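Local coordinates for RagA protein (Porphyromonas gingivalis, PDB 6SLN), which probably imports peptides across the outer membrane as a TonB-dependent transporter, working with its surface lipoprotein partner RagB, at residues A[176-181]-A[207-212]; A[216-221]-A[317-322]; A[326-331]-A[350-355]; A[367-372]-A[442-447]. All coordinates share one frame; numbering follows the deposited sequence.

Contact 1: residues A[176-181]-A[207-212]; sequences NPNDFE and QTKKGK
With CG anti to its own carbonyl carbon (chi1 -74°) and the rest of the chain extended, K209 reaches back along the 3-10 turn 177-179 and delivers NZ to the backbone oxygen N178 O at 2.6 Å, in the plane of that carbonyl. Its CG passes D179 O at 3.5 Å on the way. The backbone of the same lysine takes the next carbonyl: K209 N donates to D179 O over 2.7 Å, nearly along the C=O axis but bent at the hydrogen (132°). One residue thus closes on two successive carbonyls of the turn. A third bond, E181 N to Q207 O at 2.6 Å (147°), fixes the register, in which F180 and T208 form an antiparallel non-hydrogen-bonded pair whose CA atoms lie 4.0 Å apart and whose side chains diverge. T208 CG2, anti to its carbonyl carbon, still meets F180 CD1 obliquely at 3.9 Å, while P177 CA sits over the centre of one face of that ring. E181 crosses K209 at about a right angle, but E181 OE1 stays 5.6 Å from K209 NZ, so no salt bridge forms. The polar ends turn elsewhere: D179 toward Y328 and its neighbours on the barrel strands, T208 toward D163 as well as the barrel. An Asx turn at N176, leading through a 3-10 turn into paired strands 180-186 and 203-208, places this contact in the mixed sheet of the TonB-dependent receptor plug.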
# COMPACT_ATOMS: atom_id res chain seq x y z
N ASN A 176 -23.47 -13.80 11.40
CA ASN A 176 -23.92 -14.49 12.60
C ASN A 176 -24.93 -15.57 12.20
O ASN A 176 -26.05 -15.25 11.80
CB ASN A 176 -24.51 -13.48 13.59
CG ASN A 176 -24.97 -14.10 14.90
OD1 ASN A 176 -24.89 -15.31 15.12
ND2 ASN A 176 -25.47 -13.25 15.79
N PRO A 177 -24.57 -16.86 12.33
CA PRO A 177 -25.46 -17.92 11.83
C PRO A 177 -26.72 -18.08 12.64
O PRO A 177 -27.63 -18.80 12.20
CB PRO A 177 -24.59 -19.18 11.93
CG PRO A 177 -23.22 -18.70 12.38
CD PRO A 177 -23.42 -17.41 13.06
N ASN A 178 -26.81 -17.46 13.81
CA ASN A 178 -28.07 -17.45 14.55
C ASN A 178 -29.13 -16.64 13.85
O ASN A 178 -30.32 -16.78 14.19
CB ASN A 178 -27.86 -16.90 15.94
CG ASN A 178 -27.75 -17.97 16.95
OD1 ASN A 178 -26.80 -18.01 17.70
ND2 ASN A 178 -28.74 -18.86 16.98
N ASP A 179 -28.73 -15.76 12.93
CA ASP A 179 -29.67 -15.02 12.09
C ASP A 179 -30.24 -15.85 10.96
O ASP A 179 -31.12 -15.37 10.25
CB ASP A 179 -28.98 -13.78 11.52
CG ASP A 179 -28.39 -12.91 12.60
OD1 ASP A 179 -28.92 -12.96 13.73
OD2 ASP A 179 -27.41 -12.18 12.33
N PHE A 180 -29.76 -17.09 10.79
CA PHE A 180 -30.21 -17.97 9.71
C PHE A 180 -31.48 -18.72 10.12
O PHE A 180 -31.51 -19.38 11.17
CB PHE A 180 -29.12 -18.98 9.34
CG PHE A 180 -27.86 -18.35 8.82
CD1 PHE A 180 -27.80 -17.00 8.53
CD2 PHE A 180 -26.73 -19.12 8.63
CE1 PHE A 180 -26.64 -16.44 8.04
CE2 PHE A 180 -25.56 -18.57 8.15
CZ PHE A 180 -25.51 -17.23 7.85
N GLU A 181 -32.51 -18.61 9.30
CA GLU A 181 -33.76 -19.31 9.56
C GLU A 181 -33.69 -20.75 9.06
O GLU A 181 -34.03 -21.69 9.79
CB GLU A 181 -34.93 -18.59 8.88
CG GLU A 181 -36.29 -19.17 9.21
CD GLU A 181 -36.51 -19.29 10.70
OE1 GLU A 181 -36.18 -20.35 11.27
OE2 GLU A 181 -36.99 -18.31 11.32
N GLN A 207 -31.39 -18.63 4.19
CA GLN A 207 -32.38 -17.58 4.39
C GLN A 207 -32.34 -17.12 5.84
O GLN A 207 -32.60 -17.91 6.76
CB GLN A 207 -33.79 -18.05 4.03
CG GLN A 207 -34.74 -16.89 3.99
CD GLN A 207 -36.15 -17.31 3.68
OE1 GLN A 207 -36.42 -18.49 3.47
NE2 GLN A 207 -37.07 -16.34 3.67
N THR A 208 -32.06 -15.84 6.03
CA THR A 208 -31.97 -15.24 7.35
C THR A 208 -33.37 -14.95 7.91
O THR A 208 -34.39 -15.07 7.23
CB THR A 208 -31.12 -13.97 7.31
OG1 THR A 208 -31.79 -12.96 6.55
CG2 THR A 208 -29.75 -14.25 6.66
N LYS A 209 -33.42 -14.57 9.19
CA LYS A 209 -34.68 -14.49 9.90
C LYS A 209 -35.38 -13.15 9.68
O LYS A 209 -34.74 -12.10 9.56
CB LYS A 209 -34.47 -14.70 11.40
CG LYS A 209 -34.17 -16.13 11.80
CD LYS A 209 -33.50 -16.21 13.17
CE LYS A 209 -33.57 -17.64 13.73
NZ LYS A 209 -32.53 -17.92 14.77
N LYS A 210 -36.71 -13.20 9.64
CA LYS A 210 -37.57 -12.03 9.63
C LYS A 210 -38.40 -12.03 10.90
O LYS A 210 -38.61 -13.07 11.53
CB LYS A 210 -38.50 -12.01 8.40
CG LYS A 210 -37.89 -12.60 7.13
CD LYS A 210 -36.64 -11.84 6.68
CE LYS A 210 -36.19 -12.28 5.28
NZ LYS A 210 -34.71 -12.21 5.17
N GLY A 211 -38.90 -10.85 11.28
CA GLY A 211 -39.68 -10.75 12.50
C GLY A 211 -41.11 -11.26 12.34
O GLY A 211 -41.84 -10.83 11.44
N LYS A 212 -41.50 -12.18 13.21
CA LYS A 212 -42.90 -12.55 13.33
C LYS A 212 -43.70 -11.32 13.76
O LYS A 212 -43.36 -10.66 14.73
CB LYS A 212 -43.06 -13.67 14.36
CG LYS A 212 -44.50 -13.95 14.76
CD LYS A 212 -44.78 -13.54 16.20
CE LYS A 212 -45.93 -14.33 16.80
NZ LYS A 212 -46.31 -13.74 18.10

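Contact 2: residues A[216-221]-A[317-322]; sequences RGRITF and SFSGGS
Two hydrogens converge on the carbonyl oxygen S317 O: the amide of T220 N at 3.2 Å, 28° above the carbonyl plane, and a CA-H...O contact from I219 CA, also at 3.2 Å. This oxygen belongs to an antiparallel pairing in the wall of the receptor's beta-barrel, where strand 218-230, the first of the barrel, meets strand 309-322; the other edge of 218-230 bonds to the C-terminal end of the chain, with backbone bonds from I219 to F997 and from F221 to L995, which closes the barrel. S317 N returns a bond to T220 O at 2.8 Å, completing one hydrogen-bonded pair. The second, R218 with S319, is lopsided: R218 N to S319 O is 2.8 Å, straight at the hydrogen (159°) and nearly along the C=O axis, whereas S319 N to R218 O is weak at 3.1 Å (129°). R218, T220, S317 and S319 share one face, and S317 and S319 there touch Y328 of the next strand. R218 leaves with CG anti to its backbone N and bends at chi3; its CB lies 4.0 Å from S319 OG. On the other face I219 and F318 form the non-hydrogen-bonded pair between these two, and both pack on a neighbouring subunit, against its L363 and I359 respectively. Their side chains run side by side and point the same way, with I219 CG2 and F318 CE1 3.6 Å apart.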
# COMPACT_ATOMS: atom_id res chain seq x y z
N ARG A 216 -46.17 -7.77 21.11
CA ARG A 216 -44.88 -7.68 21.79
C ARG A 216 -43.75 -8.23 20.92
O ARG A 216 -43.86 -9.32 20.34
CB ARG A 216 -44.93 -8.43 23.12
CG ARG A 216 -43.83 -8.05 24.11
CD ARG A 216 -43.80 -9.00 25.29
NE ARG A 216 -42.70 -8.70 26.21
CZ ARG A 216 -42.86 -8.19 27.43
NH1 ARG A 216 -44.07 -7.93 27.91
NH2 ARG A 216 -41.79 -7.96 28.17
N GLY A 217 -42.66 -7.47 20.85
CA GLY A 217 -41.45 -7.94 20.20
C GLY A 217 -40.80 -9.05 21.01
O GLY A 217 -41.24 -9.42 22.10
N ARG A 218 -39.74 -9.61 20.44
CA ARG A 218 -39.02 -10.70 21.09
C ARG A 218 -37.54 -10.36 21.14
O ARG A 218 -36.95 -9.98 20.12
CB ARG A 218 -39.22 -12.04 20.36
CG ARG A 218 -38.50 -13.20 21.04
CD ARG A 218 -38.37 -14.42 20.17
NE ARG A 218 -39.33 -14.41 19.08
CZ ARG A 218 -39.44 -15.38 18.18
NH1 ARG A 218 -38.65 -16.44 18.24
NH2 ARG A 218 -40.35 -15.28 17.21
N ILE A 219 -36.94 -10.51 22.32
CA ILE A 219 -35.50 -10.34 22.52
C ILE A 219 -34.91 -11.68 22.92
O ILE A 219 -35.50 -12.41 23.73
CB ILE A 219 -35.20 -9.28 23.59
CG1 ILE A 219 -36.02 -8.02 23.33
CG2 ILE A 219 -33.71 -8.98 23.61
CD1 ILE A 219 -36.18 -7.15 24.56
N THR A 220 -33.75 -12.00 22.36
CA THR A 220 -33.03 -13.21 22.72
C THR A 220 -31.57 -12.90 22.96
O THR A 220 -30.96 -12.16 22.19
CB THR A 220 -33.19 -14.26 21.64
OG1 THR A 220 -34.59 -14.52 21.47
CG2 THR A 220 -32.48 -15.54 22.07
N PHE A 221 -31.02 -13.44 24.04
CA PHE A 221 -29.62 -13.25 24.37
C PHE A 221 -28.99 -14.62 24.49
O PHE A 221 -29.49 -15.48 25.22
CB PHE A 221 -29.43 -12.46 25.68
CG PHE A 221 -28.01 -12.43 26.19
CD1 PHE A 221 -27.11 -11.49 25.72
CD2 PHE A 221 -27.57 -13.34 27.13
CE1 PHE A 221 -25.79 -11.45 26.18
CE2 PHE A 221 -26.26 -13.31 27.60
CZ PHE A 221 -25.38 -12.36 27.12
N SER A 317 -30.73 -10.38 19.98
CA SER A 317 -31.65 -10.27 18.85
C SER A 317 -32.84 -9.42 19.23
O SER A 317 -33.32 -9.47 20.37
CB SER A 317 -32.19 -11.64 18.39
OG SER A 317 -31.15 -12.55 18.08
N PHE A 318 -33.34 -8.68 18.25
CA PHE A 318 -34.60 -7.97 18.37
C PHE A 318 -35.43 -8.30 17.14
O PHE A 318 -34.89 -8.33 16.02
CB PHE A 318 -34.36 -6.46 18.52
CG PHE A 318 -33.45 -6.13 19.67
CD1 PHE A 318 -33.96 -6.04 20.96
CD2 PHE A 318 -32.09 -5.97 19.48
CE1 PHE A 318 -33.13 -5.77 22.02
CE2 PHE A 318 -31.25 -5.68 20.55
CZ PHE A 318 -31.77 -5.59 21.82
N SER A 319 -36.71 -8.60 17.34
CA SER A 319 -37.54 -9.08 16.24
C SER A 319 -39.01 -8.89 16.60
O SER A 319 -39.40 -8.96 17.77
CB SER A 319 -37.26 -10.55 15.92
OG SER A 319 -38.25 -11.38 16.51
N GLY A 320 -39.81 -8.67 15.57
CA GLY A 320 -41.23 -8.45 15.72
C GLY A 320 -41.75 -7.62 14.57
O GLY A 320 -41.08 -7.47 13.55
N GLY A 321 -42.95 -7.09 14.75
CA GLY A 321 -43.50 -6.19 13.76
C GLY A 321 -44.99 -6.05 13.88
O GLY A 321 -45.68 -6.84 14.52
N SER A 322 -45.51 -5.01 13.22
CA SER A 322 -46.94 -4.74 13.22
C SER A 322 -47.36 -4.26 11.85
O SER A 322 -46.62 -3.56 11.16
CB SER A 322 -47.31 -3.69 14.26
OG SER A 322 -48.67 -3.78 14.63

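Contact 3: residues A[326-331]-A[350-355]; sequences SYYASI and SGRLNF. With C8E ((hydroxyethyloxy)tri(ethyloxy)octane), chain J; C8E ((hydroxyethyloxy)tri(ethyloxy)octane), chain I.
The Y328 ring and the R352 guanidinium are the flat groups of one face here, their planes 38° apart. R352 CD comes up at the edge of the tyrosine ring, near its plane and 3.7 Å from Y328 CE2, while N354 CB approaches the same ring obliquely. At the guanidinium edge, and in its plane, lies N354 OD1, which takes R352 NH1 on a lone pair at 2.6 Å; this bond to the residue two places on, with the bend of the arginine at chi3 (-55°), fixes how the cation is turned. The frame is a beta hairpin of the barrel wall, strands 325-337 and 345-360, running antiparallel. Y328 and N354 bond both ways: Y328 N to N354 O at 2.7 Å, and N354 N to Y328 O at 2.6 Å with an almost straight hydrogen (173°). In the next such pair R352 N donates to S330 O on a lone pair at 2.9 Å, and the return bond from S330 N is weak. The polar face of Y328, S330, R352 and N354 looks onto the plug: Y328 OH and S330 OG both donate to D179 OD1, R352 NE forms a long, weak ion pair with that carboxylate, and N354 ND2 bonds to T208 OG1 and K209 O. Y327, A329, I331, L353 and F355 occupy the other face, where F355 meets the ring of Y327 of a neighbouring subunit and detergent tails lie along the strands. A329 CB and L353 CD1 touch at 4.1 Å. C1 of C8E (chain J) lies 3.9 Å from A329 CB, and farther along the same tail C5 is 3.6 Å from R352 N.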
# COMPACT_ATOMS: atom_id res chain seq x y z
N SER A 326 -42.11 -5.79 9.16
CA SER A 326 -41.27 -6.67 9.96
C SER A 326 -39.87 -6.08 10.13
O SER A 326 -39.43 -5.22 9.35
CB SER A 326 -41.19 -8.07 9.32
OG SER A 326 -40.00 -8.75 9.71
N TYR A 327 -39.16 -6.56 11.16
CA TYR A 327 -37.76 -6.22 11.35
C TYR A 327 -37.08 -7.38 12.06
O TYR A 327 -37.73 -8.17 12.76
CB TYR A 327 -37.57 -4.92 12.16
CG TYR A 327 -38.04 -5.02 13.60
CD1 TYR A 327 -39.38 -4.87 13.93
CD2 TYR A 327 -37.14 -5.28 14.63
CE1 TYR A 327 -39.81 -4.98 15.25
CE2 TYR A 327 -37.56 -5.39 15.95
CZ TYR A 327 -38.90 -5.24 16.25
OH TYR A 327 -39.33 -5.35 17.55
N TYR A 328 -35.76 -7.47 11.89
CA TYR A 328 -34.96 -8.40 12.69
C TYR A 328 -33.58 -7.78 12.85
O TYR A 328 -32.85 -7.61 11.86
CB TYR A 328 -34.89 -9.78 12.05
CG TYR A 328 -33.90 -10.74 12.70
CD1 TYR A 328 -34.30 -11.63 13.68
CD2 TYR A 328 -32.56 -10.75 12.31
CE1 TYR A 328 -33.39 -12.50 14.26
CE2 TYR A 328 -31.65 -11.60 12.88
CZ TYR A 328 -32.06 -12.48 13.86
OH TYR A 328 -31.14 -13.34 14.43
N ALA A 329 -33.22 -7.42 14.08
CA ALA A 329 -31.91 -6.86 14.38
C ALA A 329 -31.07 -7.88 15.14
O ALA A 329 -31.60 -8.79 15.78
CB ALA A 329 -32.02 -5.56 15.19
N SER A 330 -29.76 -7.69 15.07
CA SER A 330 -28.82 -8.58 15.74
C SER A 330 -27.48 -7.88 15.89
O SER A 330 -27.01 -7.20 14.96
CB SER A 330 -28.65 -9.87 14.94
OG SER A 330 -28.37 -10.93 15.83
N ILE A 331 -26.86 -8.04 17.06
CA ILE A 331 -25.43 -7.77 17.23
C ILE A 331 -24.83 -8.95 17.99
O ILE A 331 -25.48 -9.52 18.88
CB ILE A 331 -25.14 -6.44 17.95
CG1 ILE A 331 -25.75 -6.40 19.34
CG2 ILE A 331 -25.66 -5.27 17.14
CD1 ILE A 331 -25.71 -5.03 19.98
N SER A 350 -20.54 -8.90 14.75
CA SER A 350 -21.59 -8.90 13.74
C SER A 350 -22.64 -7.83 14.02
O SER A 350 -22.98 -7.56 15.17
CB SER A 350 -22.30 -10.25 13.66
OG SER A 350 -21.42 -11.32 13.89
N GLY A 351 -23.17 -7.27 12.95
CA GLY A 351 -24.42 -6.56 13.03
C GLY A 351 -25.31 -6.96 11.88
O GLY A 351 -24.84 -7.15 10.75
N ARG A 352 -26.61 -7.10 12.13
CA ARG A 352 -27.55 -7.34 11.06
C ARG A 352 -28.84 -6.60 11.34
O ARG A 352 -29.36 -6.65 12.46
CB ARG A 352 -27.85 -8.84 10.90
CG ARG A 352 -29.25 -9.10 10.30
CD ARG A 352 -29.52 -10.57 10.06
NE ARG A 352 -28.49 -11.17 9.22
CZ ARG A 352 -28.35 -10.93 7.92
NH1 ARG A 352 -29.20 -10.10 7.30
NH2 ARG A 352 -27.37 -11.52 7.23
N LEU A 353 -29.36 -5.92 10.33
CA LEU A 353 -30.70 -5.34 10.36
C LEU A 353 -31.46 -5.88 9.16
O LEU A 353 -31.10 -5.59 8.01
CB LEU A 353 -30.67 -3.81 10.36
CG LEU A 353 -32.07 -3.22 10.43
CD1 LEU A 353 -32.82 -3.77 11.63
CD2 LEU A 353 -32.05 -1.69 10.46
N ASN A 354 -32.48 -6.69 9.42
CA ASN A 354 -33.38 -7.18 8.39
C ASN A 354 -34.69 -6.42 8.48
O ASN A 354 -35.24 -6.24 9.57
CB ASN A 354 -33.64 -8.68 8.56
CG ASN A 354 -32.58 -9.55 7.89
OD1 ASN A 354 -31.54 -9.06 7.44
ND2 ASN A 354 -32.85 -10.84 7.84
N PHE A 355 -35.21 -6.00 7.33
CA PHE A 355 -36.35 -5.09 7.29
C PHE A 355 -37.23 -5.46 6.11
O PHE A 355 -36.75 -5.94 5.08
CB PHE A 355 -35.84 -3.66 7.18
CG PHE A 355 -36.83 -2.70 6.61
CD1 PHE A 355 -37.97 -2.36 7.31
CD2 PHE A 355 -36.59 -2.11 5.38
CE1 PHE A 355 -38.88 -1.46 6.79
CE2 PHE A 355 -37.49 -1.21 4.85
CZ PHE A 355 -38.63 -0.88 5.55
C1 C8E J . -29.23 -2.89 15.91
C2 C8E J . -27.92 -2.79 15.12
C3 C8E J . -28.02 -3.18 13.63
C4 C8E J . -26.65 -3.11 12.94
C5 C8E J . -26.64 -3.59 11.48
C6 C8E J . -25.44 -3.05 10.68
C7 C8E J . -25.33 -3.74 9.32
C8 C8E J . -24.12 -3.27 8.49
O9 C8E J . -24.54 -2.41 7.45
C10 C8E J . -23.48 -1.71 6.80
C11 C8E J . -23.73 -0.20 6.81
O12 C8E J . -24.28 0.32 5.61
C13 C8E J . -25.43 1.12 5.85
C14 C8E J . -26.18 1.49 4.56
O15 C8E J . -27.58 1.30 4.68
C16 C8E J . -28.24 0.89 3.49
C17 C8E J . -29.60 1.59 3.37
O18 C8E J . -30.26 1.29 2.15
C19 C8E J . -31.47 0.57 2.29
C20 C8E J . -32.57 1.14 1.38
O21 C8E J . -33.39 0.10 0.85
C1 C8E I . -20.70 -6.80 19.90
C2 C8E I . -21.05 -5.44 19.31
C3 C8E I . -21.56 -5.51 17.87
C4 C8E I . -21.05 -4.34 17.01
C5 C8E I . -20.89 -4.73 15.53
C6 C8E I . -21.25 -3.63 14.52
C7 C8E I . -20.81 -4.01 13.09
C8 C8E I . -20.39 -2.79 12.27
O9 C8E I . -19.50 -3.14 11.22
C10 C8E I . -19.83 -2.61 9.95
C11 C8E I . -18.60 -2.54 9.04
O12 C8E I . -18.86 -1.89 7.81
C13 C8E I . -17.71 -1.39 7.13
C14 C8E I . -17.94 -1.47 5.61
O15 C8E I . -17.11 -0.65 4.80
C16 C8E I . -17.85 0.33 4.08
C17 C8E I . -19.15 -0.19 3.43
O18 C8E I . -20.03 0.86 3.00
C19 C8E I . -21.09 0.43 2.16
C20 C8E I . -21.71 1.62 1.41
O21 C8E I . -22.92 1.31 0.75

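Contact 4: residues A[367-372]-A[442-447]; sequences ANLSGA and ANVNGF. With C8E ((hydroxyethyloxy)tri(ethyloxy)octane), chain J; C8E ((hydroxyethyloxy)tri(ethyloxy)octane), chain I.
Strands 363-377 and 435-450 are neighbours in the transmembrane beta-barrel, and this antiparallel pairing is regular at one end and loosened at the other. The regular end is the S370-N443 pair, with S370 N to N443 O at 3.1 Å (162°) and N443 N to S370 O at 2.9 Å, both donors in the carbonyl plane. Further along, N368 N still donates to N445 O, at 3.3 Å and 37° above the carbonyl plane, but no return bond forms. The psi of N368, 62°, turns its carbonyl aside, leaving N445 N and N368 O 4.8 Å apart. L369 reaches across at this point: CG stands anti to its own carbonyl carbon, and CD2 packs obliquely on V444 while lying 3.8 Å from N445 N. S370 and N443 share a face turned toward the plug, where both touch M175 and S370 also meets R352; N368 OD1, buried, accepts from K210 NZ. At the far end the F447 ring forms a cation-pi contact with K459 of the next strand. A442, V444 and L369 meet detergent, as expected for the lipid-facing surface of such a barrel, and L369 also packs on L353 of a neighbouring subunit. C16 of C8E (chain J) lies 3.6 Å from V444 CG1, and C14 of C8E (chain I) comes to 3.4 Å from A442 CB.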
# COMPACT_ATOMS: atom_id res chain seq x y z
N ALA A 367 -34.90 -4.64 3.12
CA ALA A 367 -33.44 -4.69 3.06
C ALA A 367 -32.93 -5.75 4.04
O ALA A 367 -33.52 -5.98 5.11
CB ALA A 367 -32.80 -3.33 3.37
N ASN A 368 -31.83 -6.40 3.67
CA ASN A 368 -31.30 -7.47 4.51
C ASN A 368 -29.85 -7.15 4.86
O ASN A 368 -28.93 -7.91 4.53
CB ASN A 368 -31.41 -8.83 3.82
CG ASN A 368 -32.86 -9.30 3.64
OD1 ASN A 368 -33.53 -9.67 4.60
ND2 ASN A 368 -33.34 -9.27 2.40
N LEU A 369 -29.65 -6.04 5.57
CA LEU A 369 -28.31 -5.50 5.78
C LEU A 369 -27.50 -6.30 6.80
O LEU A 369 -28.02 -6.77 7.81
CB LEU A 369 -28.42 -4.05 6.23
CG LEU A 369 -29.33 -3.27 5.30
CD1 LEU A 369 -29.84 -1.96 5.93
CD2 LEU A 369 -28.59 -3.06 4.00
N SER A 370 -26.20 -6.43 6.53
CA SER A 370 -25.30 -7.14 7.42
C SER A 370 -23.91 -6.52 7.34
O SER A 370 -23.53 -5.93 6.33
CB SER A 370 -25.23 -8.64 7.09
OG SER A 370 -24.69 -8.85 5.80
N GLY A 371 -23.14 -6.69 8.41
CA GLY A 371 -21.79 -6.18 8.42
C GLY A 371 -21.00 -6.81 9.55
O GLY A 371 -21.56 -7.45 10.45
N ALA A 372 -19.69 -6.61 9.50
CA ALA A 372 -18.83 -7.28 10.44
C ALA A 372 -17.47 -6.61 10.49
O ALA A 372 -16.98 -6.09 9.47
CB ALA A 372 -18.65 -8.76 10.07
N ALA A 442 -19.31 -5.17 4.67
CA ALA A 442 -20.66 -4.63 4.58
C ALA A 442 -21.36 -5.29 3.40
O ALA A 442 -20.76 -5.49 2.34
CB ALA A 442 -20.67 -3.14 4.38
N ASN A 443 -22.62 -5.61 3.61
CA ASN A 443 -23.45 -6.30 2.63
C ASN A 443 -24.77 -5.57 2.60
O ASN A 443 -25.51 -5.58 3.59
CB ASN A 443 -23.61 -7.78 3.00
CG ASN A 443 -22.29 -8.45 3.37
OD1 ASN A 443 -21.36 -8.56 2.54
ND2 ASN A 443 -22.20 -8.93 4.61
N VAL A 444 -25.06 -4.90 1.49
CA VAL A 444 -26.12 -3.89 1.44
C VAL A 444 -27.12 -4.31 0.36
O VAL A 444 -26.90 -4.05 -0.82
CB VAL A 444 -25.55 -2.49 1.18
CG1 VAL A 444 -26.62 -1.44 1.31
CG2 VAL A 444 -24.45 -2.19 2.16
N ASN A 445 -28.21 -4.96 0.76
CA ASN A 445 -29.19 -5.52 -0.15
C ASN A 445 -30.49 -4.75 -0.01
O ASN A 445 -30.95 -4.52 1.11
CB ASN A 445 -29.44 -6.99 0.16
CG ASN A 445 -28.23 -7.67 0.75
OD1 ASN A 445 -28.12 -7.79 1.96
ND2 ASN A 445 -27.31 -8.14 -0.10
N GLY A 446 -31.07 -4.37 -1.14
CA GLY A 446 -32.40 -3.80 -1.14
C GLY A 446 -33.22 -4.42 -2.25
O GLY A 446 -32.70 -4.81 -3.30
N PHE A 447 -34.53 -4.51 -2.01
CA PHE A 447 -35.45 -5.04 -3.01
C PHE A 447 -36.75 -4.26 -3.00
O PHE A 447 -37.21 -3.79 -1.95
CB PHE A 447 -35.73 -6.55 -2.81
CG PHE A 447 -36.72 -6.85 -1.72
CD1 PHE A 447 -38.09 -6.81 -1.97
CD2 PHE A 447 -36.28 -7.17 -0.44
CE1 PHE A 447 -39.00 -7.08 -0.94
CE2 PHE A 447 -37.18 -7.44 0.58
CZ PHE A 447 -38.54 -7.40 0.33
C1 C8E J . -29.23 -2.89 15.91
C2 C8E J . -27.92 -2.79 15.12
C3 C8E J . -28.02 -3.18 13.63
C4 C8E J . -26.65 -3.11 12.94
C5 C8E J . -26.64 -3.59 11.48
C6 C8E J . -25.44 -3.05 10.68
C7 C8E J . -25.33 -3.74 9.32
C8 C8E J . -24.12 -3.27 8.49
O9 C8E J . -24.54 -2.41 7.45
C10 C8E J . -23.48 -1.71 6.80
C11 C8E J . -23.73 -0.20 6.81
O12 C8E J . -24.28 0.32 5.61
C13 C8E J . -25.43 1.12 5.85
C14 C8E J . -26.18 1.49 4.56
O15 C8E J . -27.58 1.30 4.68
C16 C8E J . -28.24 0.89 3.49
C17 C8E J . -29.60 1.59 3.37
O18 C8E J . -30.26 1.29 2.15
C19 C8E J . -31.47 0.57 2.29
C20 C8E J . -32.57 1.14 1.38
O21 C8E J . -33.39 0.10 0.85
C1 C8E I . -20.70 -6.80 19.90
C2 C8E I . -21.05 -5.44 19.31
C3 C8E I . -21.56 -5.51 17.87
C4 C8E I . -21.05 -4.34 17.01
C5 C8E I . -20.89 -4.73 15.53
C6 C8E I . -21.25 -3.63 14.52
C7 C8E I . -20.81 -4.01 13.09
C8 C8E I . -20.39 -2.79 12.27
O9 C8E I . -19.50 -3.14 11.22
C10 C8E I . -19.83 -2.61 9.95
C11 C8E I . -18.60 -2.54 9.04
O12 C8E I . -18.86 -1.89 7.81
C13 C8E I . -17.71 -1.39 7.13
C14 C8E I . -17.94 -1.47 5.61
O15 C8E I . -17.11 -0.65 4.80
C16 C8E I . -17.85 0.33 4.08
C17 C8E I . -19.15 -0.19 3.43
O18 C8E I . -20.03 0.86 3.00
C19 C8E I . -21.09 0.43 2.16
C20 C8E I . -21.71 1.62 1.41
O21 C8E I . -22.92 1.31 0.75

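How the contacts relate
The four contacts follow one another along the chain, contact 1 in the plug and contacts 2 to 4 in the barrel wall around it. Contact 3 is central: its centre lies about 9 Å from those of contacts 1 and 4 and about 10 Å from that of contact 2, while contacts 2 and 4, 19 Å apart, do not touch. Backbone bonds between strands 309-322 and 325-337, and between 345-360 and 363-377, make contacts 2, 3 and 4 a continuous piece of wall. Contact 1 docks on its inner face through D179, T208 and K210. The plug is thus held to the barrel by polar bonds, while the wall's apolar side meets detergent and a second subunit.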